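Local coordinates for protein Exo beta-1,2-glucooligosaccharide sophorohydrolase (non-reducing end) (Parabacteroides distasonis ATCC 8503, PDB 5Z06) that hydrolyses linear beta-1,2-glucan and beta-1,2-glucooligosaccharides of four or more units as an exo-acting enzyme, releasing sophorose from the non-reducing end, at residues 246-249 / 254-257; 458-463 / 467-472; 122-127 / 131-136; 331-336 / 340-345. All coordinates share one frame; numbering follows the deposited sequence.

Contact 1 (246-249 / 254-257); sequences DFLG and KAYY
D246 and Y257 meet through their polar ends: the phenol OH of Y257 gives a hydrogen bond to OD2 of D246, with OH and OD2 modelled only 2.3 Å apart. That bond is very short, and its exact length is doubtful, but the partnership is clear. OD2 reaches the ring at its edge and in its plane, while the carboxylate is turned 80° from the ring, so the acid meets the phenol crosswise. CG of D246 lies anti to the backbone N (chi1 -165°), which swings the carboxylate out from its strand toward the phenol. L248 adds an apolar shoulder to this bond: its CD2 lies 4.0 Å from OH of Y257, and its CD1 comes to 4.3 Å from CB of A255. The small alanine suits its place, where a leucine methyl arrives from the other segment.

Beyond this shell, R224 forms a salt bridge with OD2, which thus holds two partners, and Y244 OH bonds to OD1. The buried carboxylate is therefore gripped at both oxygens, and the nearby arginine would probably favour its charged form. I205 and I207 pack against Y257.

The contact spans two sheets, strand 243-247 belonging to the three-stranded one and strand 254-262 to the four-stranded one. Their strand order is consistent with a fibronectin type III-like beta sandwich, whose interior here holds a polar cluster.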
# COMPACT_ATOMS: atom_id res chain seq x y z
N ASP A 246 -6.59 13.84 9.89
CA ASP A 246 -7.95 14.21 10.10
C ASP A 246 -8.41 14.96 8.89
O ASP A 246 -8.08 16.14 8.72
CB ASP A 246 -8.12 15.09 11.32
CG ASP A 246 -9.56 15.18 11.76
OD1 ASP A 246 -10.28 14.16 11.69
OD2 ASP A 246 -9.99 16.29 12.15
N PHE A 247 -9.19 14.29 8.06
CA PHE A 247 -9.71 14.92 6.89
C PHE A 247 -10.97 15.70 7.25
O PHE A 247 -12.03 15.12 7.38
CB PHE A 247 -9.99 13.91 5.79
CG PHE A 247 -10.19 14.56 4.46
CD1 PHE A 247 -11.45 14.99 4.07
CD2 PHE A 247 -9.11 14.81 3.65
CE1 PHE A 247 -11.63 15.60 2.85
CE2 PHE A 247 -9.28 15.44 2.44
CZ PHE A 247 -10.54 15.84 2.03
N LEU A 248 -10.85 17.01 7.40
CA LEU A 248 -11.99 17.88 7.71
C LEU A 248 -12.83 18.16 6.49
O LEU A 248 -14.02 18.38 6.60
CB LEU A 248 -11.52 19.22 8.29
CG LEU A 248 -10.74 19.04 9.59
CD1 LEU A 248 -9.95 20.30 9.92
CD2 LEU A 248 -11.69 18.68 10.72
N GLY A 249 -12.21 18.17 5.32
CA GLY A 249 -12.90 18.47 4.07
C GLY A 249 -13.35 19.91 3.94
O GLY A 249 -14.15 20.20 3.09
N LYS A 254 -10.50 25.52 11.97
CA LYS A 254 -9.60 25.32 13.07
C LYS A 254 -10.03 24.08 13.82
O LYS A 254 -11.22 23.87 14.05
CB LYS A 254 -9.61 26.52 14.02
CG LYS A 254 -8.66 26.35 15.19
CD LYS A 254 -8.19 27.69 15.76
CE LYS A 254 -7.02 27.50 16.71
NZ LYS A 254 -6.67 28.76 17.43
N ALA A 255 -9.06 23.25 14.18
CA ALA A 255 -9.33 22.09 15.03
C ALA A 255 -8.20 21.89 16.02
O ALA A 255 -7.05 22.19 15.73
CB ALA A 255 -9.57 20.83 14.20
N TYR A 256 -8.57 21.38 17.18
CA TYR A 256 -7.66 21.12 18.26
C TYR A 256 -7.68 19.63 18.44
O TYR A 256 -8.71 18.98 18.24
CB TYR A 256 -8.14 21.77 19.58
CG TYR A 256 -8.34 23.26 19.55
CD1 TYR A 256 -9.47 23.82 18.92
CD2 TYR A 256 -7.45 24.13 20.18
CE1 TYR A 256 -9.69 25.18 18.90
CE2 TYR A 256 -7.66 25.51 20.16
CZ TYR A 256 -8.79 26.02 19.52
OH TYR A 256 -9.06 27.36 19.46
N TYR A 257 -6.54 19.08 18.83
CA TYR A 257 -6.38 17.64 18.94
C TYR A 257 -5.64 17.23 20.21
O TYR A 257 -4.72 17.90 20.68
CB TYR A 257 -5.64 17.09 17.73
CG TYR A 257 -6.39 17.29 16.45
CD1 TYR A 257 -7.30 16.35 16.00
CD2 TYR A 257 -6.18 18.42 15.68
CE1 TYR A 257 -8.00 16.54 14.81
CE2 TYR A 257 -6.87 18.63 14.50
CZ TYR A 257 -7.77 17.69 14.06
OH TYR A 257 -8.43 17.87 12.89

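Contact 2 (458-463 / 467-472); sequences HKLIGW and MITYML
L460 and Y470 make the tight half of this contact. The phenol OH of Y470 gives a hydrogen bond to the backbone O of L460, with OH and O 2.5 Å apart, arriving in the carbonyl plane on a lone pair at a C=O...donor angle of 140°. The ring edge slides in beside the same residue, its CE1 3.3 Å from CB of L460. L460 then crosses T469 at about a right angle, and its CD2 is modelled 3.4 Å from CG2 of T469; as chi2 of L460 is strained, that closeness is doubtful. CG2 of T469 is the branch turned to the leucine; OG1 goes instead to S396.

The other end is looser, though also buried. CE of M467 only reaches the edge of the W463 indole, 4.3 Å from CZ3, while the indole NE1 is held by O of G531. A cis peptide bond precedes W463.

Y470 OH also bonds L444 N; a phenylalanine here would probably leave that amide and the L460 carbonyl without their shared hydroxyl partner.

A loop is thus strapped to the first turn of helix 467-475, inside the glycoamylase-like region, whose family belongs to the six-hairpin clan of (alpha/alpha)6-barrel enzymes.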
# COMPACT_ATOMS: atom_id res chain seq x y z
N HIS A 458 12.53 -16.83 -14.98
CA HIS A 458 11.73 -15.79 -15.59
C HIS A 458 12.69 -14.89 -16.34
O HIS A 458 13.54 -14.22 -15.73
CB HIS A 458 11.00 -15.04 -14.49
CG HIS A 458 9.92 -14.14 -14.97
ND1 HIS A 458 8.88 -13.74 -14.16
CD2 HIS A 458 9.70 -13.56 -16.17
CE1 HIS A 458 8.07 -12.96 -14.85
NE2 HIS A 458 8.54 -12.83 -16.08
N LYS A 459 12.60 -14.90 -17.67
CA LYS A 459 13.43 -14.03 -18.50
C LYS A 459 12.95 -12.61 -18.37
O LYS A 459 11.75 -12.39 -18.23
CB LYS A 459 13.36 -14.44 -19.95
CG LYS A 459 14.08 -15.75 -20.26
CD LYS A 459 13.52 -16.35 -21.55
CE LYS A 459 14.45 -17.40 -22.16
NZ LYS A 459 14.34 -18.71 -21.47
N LEU A 460 13.88 -11.66 -18.43
CA LEU A 460 13.51 -10.25 -18.41
C LEU A 460 13.25 -9.82 -19.82
O LEU A 460 14.17 -9.73 -20.64
CB LEU A 460 14.61 -9.39 -17.77
CG LEU A 460 14.62 -9.25 -16.26
CD1 LEU A 460 13.97 -10.40 -15.53
CD2 LEU A 460 16.00 -8.99 -15.71
N ILE A 461 11.98 -9.57 -20.12
CA ILE A 461 11.54 -9.25 -21.46
C ILE A 461 10.61 -8.07 -21.41
O ILE A 461 9.56 -8.14 -20.77
CB ILE A 461 10.81 -10.46 -22.09
CG1 ILE A 461 11.74 -11.69 -22.11
CG2 ILE A 461 10.29 -10.11 -23.50
CD1 ILE A 461 11.05 -12.97 -22.49
N GLY A 462 11.02 -6.99 -22.07
CA GLY A 462 10.19 -5.78 -22.22
C GLY A 462 9.25 -5.93 -23.40
O GLY A 462 9.39 -6.86 -24.17
N TRP A 463 8.28 -5.04 -23.58
CA TRP A 463 7.97 -3.94 -22.68
C TRP A 463 7.36 -4.43 -21.38
O TRP A 463 6.34 -5.12 -21.37
CB TRP A 463 6.99 -2.99 -23.32
CG TRP A 463 6.50 -1.91 -22.41
CD1 TRP A 463 5.25 -1.79 -21.85
CD2 TRP A 463 7.26 -0.82 -21.91
NE1 TRP A 463 5.18 -0.67 -21.06
CE2 TRP A 463 6.41 -0.05 -21.08
CE3 TRP A 463 8.58 -0.40 -22.10
CZ2 TRP A 463 6.83 1.11 -20.45
CZ3 TRP A 463 9.00 0.77 -21.47
CH2 TRP A 463 8.13 1.51 -20.66
N MET A 467 13.17 -2.24 -17.77
CA MET A 467 14.20 -1.62 -18.63
C MET A 467 15.48 -1.26 -17.85
O MET A 467 16.60 -1.44 -18.37
CB MET A 467 13.70 -0.36 -19.33
CG MET A 467 14.80 0.35 -20.13
SD MET A 467 14.25 1.78 -21.07
CE MET A 467 13.19 1.04 -22.30
N ILE A 468 15.31 -0.75 -16.64
CA ILE A 468 16.42 -0.27 -15.83
C ILE A 468 17.30 -1.42 -15.37
O ILE A 468 18.47 -1.22 -15.08
CB ILE A 468 15.94 0.54 -14.60
CG1 ILE A 468 17.07 1.37 -13.99
CG2 ILE A 468 15.33 -0.35 -13.51
CD1 ILE A 468 17.40 2.60 -14.77
N THR A 469 16.71 -2.62 -15.28
CA THR A 469 17.47 -3.84 -15.01
C THR A 469 18.50 -4.10 -16.11
O THR A 469 19.68 -4.42 -15.84
CB THR A 469 16.52 -5.05 -14.86
OG1 THR A 469 15.37 -4.67 -14.09
CG2 THR A 469 17.24 -6.19 -14.19
N TYR A 470 18.08 -3.94 -17.35
CA TYR A 470 19.02 -4.04 -18.47
C TYR A 470 19.95 -2.85 -18.51
O TYR A 470 21.13 -3.01 -18.75
CB TYR A 470 18.30 -4.19 -19.80
CG TYR A 470 17.85 -5.59 -20.03
CD1 TYR A 470 16.61 -6.03 -19.59
CD2 TYR A 470 18.68 -6.50 -20.68
CE1 TYR A 470 16.20 -7.31 -19.82
CE2 TYR A 470 18.28 -7.80 -20.90
CZ TYR A 470 17.05 -8.20 -20.47
OH TYR A 470 16.67 -9.50 -20.69
N MET A 471 19.41 -1.67 -18.25
CA MET A 471 20.23 -0.48 -18.26
C MET A 471 21.36 -0.66 -17.28
O MET A 471 22.52 -0.53 -17.66
CB MET A 471 19.43 0.75 -17.89
CG MET A 471 18.42 1.14 -18.94
SD MET A 471 19.20 1.98 -20.32
CE MET A 471 18.15 1.30 -21.58
N LEU A 472 21.02 -0.99 -16.04
CA LEU A 472 22.03 -1.06 -15.00
C LEU A 472 22.98 -2.20 -15.22
O LEU A 472 24.18 -2.05 -14.99
CB LEU A 472 21.43 -1.09 -13.61
CG LEU A 472 20.83 0.27 -13.22
CD1 LEU A 472 19.96 0.14 -11.97
CD2 LEU A 472 21.91 1.30 -12.95

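Contact 3 (122-127 / 131-136); sequences NYLKDT and VWHPVS
Apolar packing joins Y123 and L124 to the strand. CB of Y123 lies 3.6 Å from CG1 of V135, the branch anti to the backbone N (chi1 171°), while CG2 of V135 takes CD1 of L124 at 3.7 Å. The same CD1 is modelled 3.3 Å from CB of H133; since L124 has nearly eclipsed torsions, this closeness is doubtful. Branched aliphatic residues suit a place where a loop lies down on a strand.

Around H133, carbonyl oxygens lie over the ring without bonding to it. The backbone O of D126 sits over one face of the imidazole, 2.9 Å from NE2, too far from the N-H direction to count as a hydrogen bond. V131 O lies over the opposite face, and the D126 carboxylate, its plane 43° from the ring, brings CG to 3.4 Å from CE1. NE2 is instead hydrogen-bonded to R128 O, and R128 NE makes a salt bridge with D126 OD2. This oxygen-rich setting would probably favour a protonated histidine. With an alanine here, R128 O would probably lose its donor and a gap would open between the carbonyls of D126 and V131.

Water gives the last link: it donates to O of Y123 (2.9 Å) and accepts from N of S136 (3.1 Å), bridging the backbones where they do not bond directly. The phenol of Y123 has D141 as partner.

The loop following strand 118-119 thus folds over strand 132-138, which pairs antiparallel with strand 86-93 through H133 with V91 and V135 with M89, while W132 reaches strand 169-180.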
# COMPACT_ATOMS: atom_id res chain seq x y z
N ASN A 122 -26.14 -15.18 25.37
CA ASN A 122 -25.32 -15.85 26.38
C ASN A 122 -24.03 -15.15 26.75
O ASN A 122 -23.40 -15.55 27.73
CB ASN A 122 -24.98 -17.26 25.91
CG ASN A 122 -26.20 -18.10 25.74
OD1 ASN A 122 -27.21 -17.85 26.36
ND2 ASN A 122 -26.13 -19.08 24.88
N TYR A 123 -23.62 -14.15 25.97
CA TYR A 123 -22.40 -13.38 26.21
C TYR A 123 -22.65 -11.91 26.42
O TYR A 123 -21.71 -11.10 26.40
CB TYR A 123 -21.45 -13.57 25.04
CG TYR A 123 -21.25 -15.01 24.76
CD1 TYR A 123 -20.36 -15.75 25.51
CD2 TYR A 123 -21.99 -15.66 23.79
CE1 TYR A 123 -20.18 -17.10 25.28
CE2 TYR A 123 -21.82 -17.01 23.54
CZ TYR A 123 -20.91 -17.72 24.29
OH TYR A 123 -20.73 -19.05 24.05
N LEU A 124 -23.91 -11.57 26.65
CA LEU A 124 -24.34 -10.20 26.84
C LEU A 124 -24.93 -10.19 28.24
O LEU A 124 -26.04 -10.64 28.47
CB LEU A 124 -25.39 -9.88 25.76
CG LEU A 124 -25.37 -8.57 24.96
CD1 LEU A 124 -24.19 -7.66 25.24
CD2 LEU A 124 -25.45 -8.89 23.48
N LYS A 125 -24.14 -9.71 29.19
CA LYS A 125 -24.61 -9.57 30.57
C LYS A 125 -25.79 -8.61 30.56
O LYS A 125 -26.87 -8.91 31.04
CB LYS A 125 -23.49 -9.01 31.48
CG LYS A 125 -23.38 -9.69 32.84
CD LYS A 125 -23.16 -8.66 33.95
CE LYS A 125 -22.95 -9.32 35.31
NZ LYS A 125 -21.50 -9.49 35.63
N ASP A 126 -25.55 -7.46 29.94
CA ASP A 126 -26.41 -6.31 29.98
C ASP A 126 -26.94 -6.04 28.56
O ASP A 126 -26.16 -5.75 27.65
CB ASP A 126 -25.54 -5.16 30.50
CG ASP A 126 -26.31 -3.88 30.70
OD1 ASP A 126 -27.49 -3.81 30.32
OD2 ASP A 126 -25.70 -2.94 31.26
N THR A 127 -28.25 -6.16 28.37
CA THR A 127 -28.92 -5.82 27.11
C THR A 127 -29.62 -4.45 27.12
O THR A 127 -30.52 -4.19 26.32
CB THR A 127 -29.95 -6.91 26.74
OG1 THR A 127 -30.89 -7.07 27.81
CG2 THR A 127 -29.25 -8.24 26.48
N VAL A 131 -25.95 1.79 24.66
CA VAL A 131 -24.61 1.71 25.26
C VAL A 131 -23.86 0.55 24.63
O VAL A 131 -24.46 -0.42 24.19
CB VAL A 131 -24.67 1.53 26.81
CG1 VAL A 131 -25.20 2.78 27.50
CG2 VAL A 131 -25.50 0.31 27.18
N TRP A 132 -22.55 0.68 24.57
CA TRP A 132 -21.69 -0.35 24.02
C TRP A 132 -21.44 -1.39 25.07
O TRP A 132 -21.02 -1.05 26.17
CB TRP A 132 -20.37 0.25 23.51
CG TRP A 132 -20.61 1.03 22.28
CD1 TRP A 132 -20.72 2.39 22.17
CD2 TRP A 132 -20.83 0.50 20.98
NE1 TRP A 132 -20.98 2.73 20.86
CE2 TRP A 132 -21.05 1.59 20.11
CE3 TRP A 132 -20.85 -0.79 20.45
CZ2 TRP A 132 -21.28 1.42 18.75
CZ3 TRP A 132 -21.09 -0.95 19.09
CH2 TRP A 132 -21.29 0.15 18.26
N HIS A 133 -21.71 -2.64 24.73
CA HIS A 133 -21.50 -3.79 25.60
C HIS A 133 -20.33 -4.61 25.11
O HIS A 133 -20.38 -5.14 24.00
CB HIS A 133 -22.74 -4.67 25.62
CG HIS A 133 -23.93 -3.98 26.18
ND1 HIS A 133 -23.92 -3.40 27.42
CD2 HIS A 133 -25.15 -3.74 25.65
CE1 HIS A 133 -25.10 -2.85 27.65
NE2 HIS A 133 -25.86 -3.04 26.59
N PRO A 134 -19.26 -4.70 25.92
CA PRO A 134 -18.23 -5.66 25.51
C PRO A 134 -18.78 -7.07 25.53
O PRO A 134 -19.51 -7.43 26.45
CB PRO A 134 -17.10 -5.45 26.54
CG PRO A 134 -17.61 -4.51 27.55
CD PRO A 134 -18.77 -3.77 26.95
N VAL A 135 -18.50 -7.83 24.49
CA VAL A 135 -18.84 -9.23 24.41
C VAL A 135 -17.54 -9.98 24.17
O VAL A 135 -16.73 -9.56 23.35
CB VAL A 135 -19.81 -9.47 23.26
CG1 VAL A 135 -20.02 -10.96 23.00
CG2 VAL A 135 -21.13 -8.80 23.55
N SER A 136 -17.35 -11.08 24.90
CA SER A 136 -16.24 -12.02 24.68
C SER A 136 -16.82 -13.40 24.56
O SER A 136 -17.49 -13.89 25.47
CB SER A 136 -15.25 -12.02 25.84
OG SER A 136 -14.60 -10.78 25.94
O HOH W 1 -19.03 -10.89 27.51

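Contact 4 (331-336 / 340-345); sequences MAIVAG and GFITRE
F341 turns back over the end of helix 323-338. Its N gives a hydrogen bond to O of G336 (2.8 Å), nearly in line with the carbonyl at a C=O...donor angle of 164° but bent at the N-H. CB lies 3.5 Å from the same oxygen, and CG, anti to the carbonyl carbon (chi1 -54°), carries the ring back beside G336. There CD2 comes to 3.5 Å from CA of G336, and CE2 to 4.1 Å from it. Beyond, the ring meets F296 of helix 284-297 edge-to-face. Glycine suits position 336 because a CB would be crowded by O of A332 and lie close against this ring.

In I342, CG1 lies between the backbone N and the carbonyl carbon (chi1 52°), and CD1 ends 3.9 Å from CG2 of I333.

G340, with positive phi, ends the first helix in a Schellman motif, whose six-to-one bond is that from F341 N to G336 O. T343 starts helix 344-360 as N-cap, its side chain capping a backbone N and E346 returning a bond to T343 N, a capping box. The chemistry implies a sharp helix-to-helix turn held by that six-to-one bond and the T343-E346 capping, with I333 and I342 packed beside them.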
# COMPACT_ATOMS: atom_id res chain seq x y z
N MET A 331 15.24 7.51 -3.31
CA MET A 331 15.05 8.66 -4.19
C MET A 331 14.05 9.66 -3.64
O MET A 331 14.31 10.85 -3.73
CB MET A 331 14.66 8.20 -5.59
CG MET A 331 15.80 7.41 -6.19
SD MET A 331 15.22 6.47 -7.58
CE MET A 331 15.57 7.68 -8.81
N ALA A 332 12.98 9.16 -3.03
CA ALA A 332 12.05 10.00 -2.30
C ALA A 332 12.76 10.74 -1.18
O ALA A 332 12.46 11.91 -0.93
CB ALA A 332 10.89 9.18 -1.74
N ILE A 333 13.68 10.07 -0.50
CA ILE A 333 14.40 10.73 0.58
C ILE A 333 15.32 11.83 0.04
O ILE A 333 15.37 12.94 0.58
CB ILE A 333 15.16 9.75 1.48
CG1 ILE A 333 14.18 8.87 2.23
CG2 ILE A 333 15.97 10.51 2.50
CD1 ILE A 333 14.77 7.60 2.82
N VAL A 334 16.02 11.56 -1.06
CA VAL A 334 16.85 12.59 -1.68
C VAL A 334 16.00 13.82 -2.03
O VAL A 334 16.38 14.96 -1.70
CB VAL A 334 17.57 12.05 -2.91
CG1 VAL A 334 18.18 13.15 -3.75
CG2 VAL A 334 18.67 11.09 -2.46
N ALA A 335 14.85 13.58 -2.67
CA ALA A 335 13.91 14.65 -2.99
C ALA A 335 13.52 15.39 -1.73
O ALA A 335 13.47 16.61 -1.73
CB ALA A 335 12.66 14.10 -3.66
N GLY A 336 13.22 14.63 -0.67
CA GLY A 336 12.76 15.16 0.59
C GLY A 336 13.80 16.06 1.23
O GLY A 336 13.45 17.05 1.90
N GLY A 340 13.47 20.17 1.64
CA GLY A 340 13.58 20.62 3.02
C GLY A 340 12.61 19.96 3.98
O GLY A 340 12.32 20.54 5.01
N PHE A 341 12.12 18.76 3.66
CA PHE A 341 11.32 17.98 4.61
C PHE A 341 12.19 17.46 5.75
O PHE A 341 11.72 17.20 6.84
CB PHE A 341 10.64 16.77 3.96
CG PHE A 341 9.79 17.10 2.77
CD1 PHE A 341 9.16 18.33 2.64
CD2 PHE A 341 9.60 16.13 1.77
CE1 PHE A 341 8.39 18.61 1.52
CE2 PHE A 341 8.84 16.41 0.66
CZ PHE A 341 8.24 17.64 0.53
N ILE A 342 13.46 17.23 5.45
CA ILE A 342 14.45 16.87 6.45
C ILE A 342 15.70 17.61 6.09
O ILE A 342 15.81 18.13 4.98
CB ILE A 342 14.74 15.36 6.49
CG1 ILE A 342 15.09 14.84 5.09
CG2 ILE A 342 13.52 14.63 7.05
CD1 ILE A 342 15.62 13.42 5.07
N THR A 343 16.64 17.65 7.01
CA THR A 343 17.93 18.24 6.72
C THR A 343 18.80 17.24 5.98
O THR A 343 18.56 16.03 6.02
CB THR A 343 18.66 18.65 7.99
OG1 THR A 343 18.91 17.49 8.79
CG2 THR A 343 17.87 19.70 8.76
N ARG A 344 19.79 17.77 5.28
CA ARG A 344 20.82 16.96 4.66
C ARG A 344 21.50 16.05 5.69
O ARG A 344 21.68 14.86 5.44
CB ARG A 344 21.85 17.85 3.97
CG ARG A 344 22.71 17.07 2.99
CD ARG A 344 23.88 17.90 2.51
NE ARG A 344 24.68 17.17 1.55
CZ ARG A 344 24.42 17.01 0.25
NH1 ARG A 344 23.32 17.54 -0.32
NH2 ARG A 344 25.28 16.33 -0.50
N GLU A 345 21.84 16.59 6.85
CA GLU A 345 22.50 15.77 7.88
C GLU A 345 21.64 14.58 8.32
O GLU A 345 22.15 13.47 8.48
CB GLU A 345 22.89 16.63 9.09
CG GLU A 345 23.81 15.93 10.09
CD GLU A 345 25.14 15.41 9.49
OE1 GLU A 345 25.56 15.85 8.40
OE2 GLU A 345 25.78 14.54 10.13

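In the fold
The four contacts follow one another along the chain, and none touches another. Contacts 3 and 1 belong to the beta-rich part, their centres 33 Å apart; contacts 4 and 2 lie in the helical part, centres 29 Å apart but nearest atoms only about 8 Å apart. Contact 2 is on the opposite side of the chain's centre from contacts 1 and 3, with centres 46 and 58 Å away. The calcium ion lies about 13 Å from the P134 side chain of contact 3, and W132 packs on D175 of its site. Contact 2 lies within the glycoamylase-like region, and contact 4 joins two successive helices earlier in the sequence.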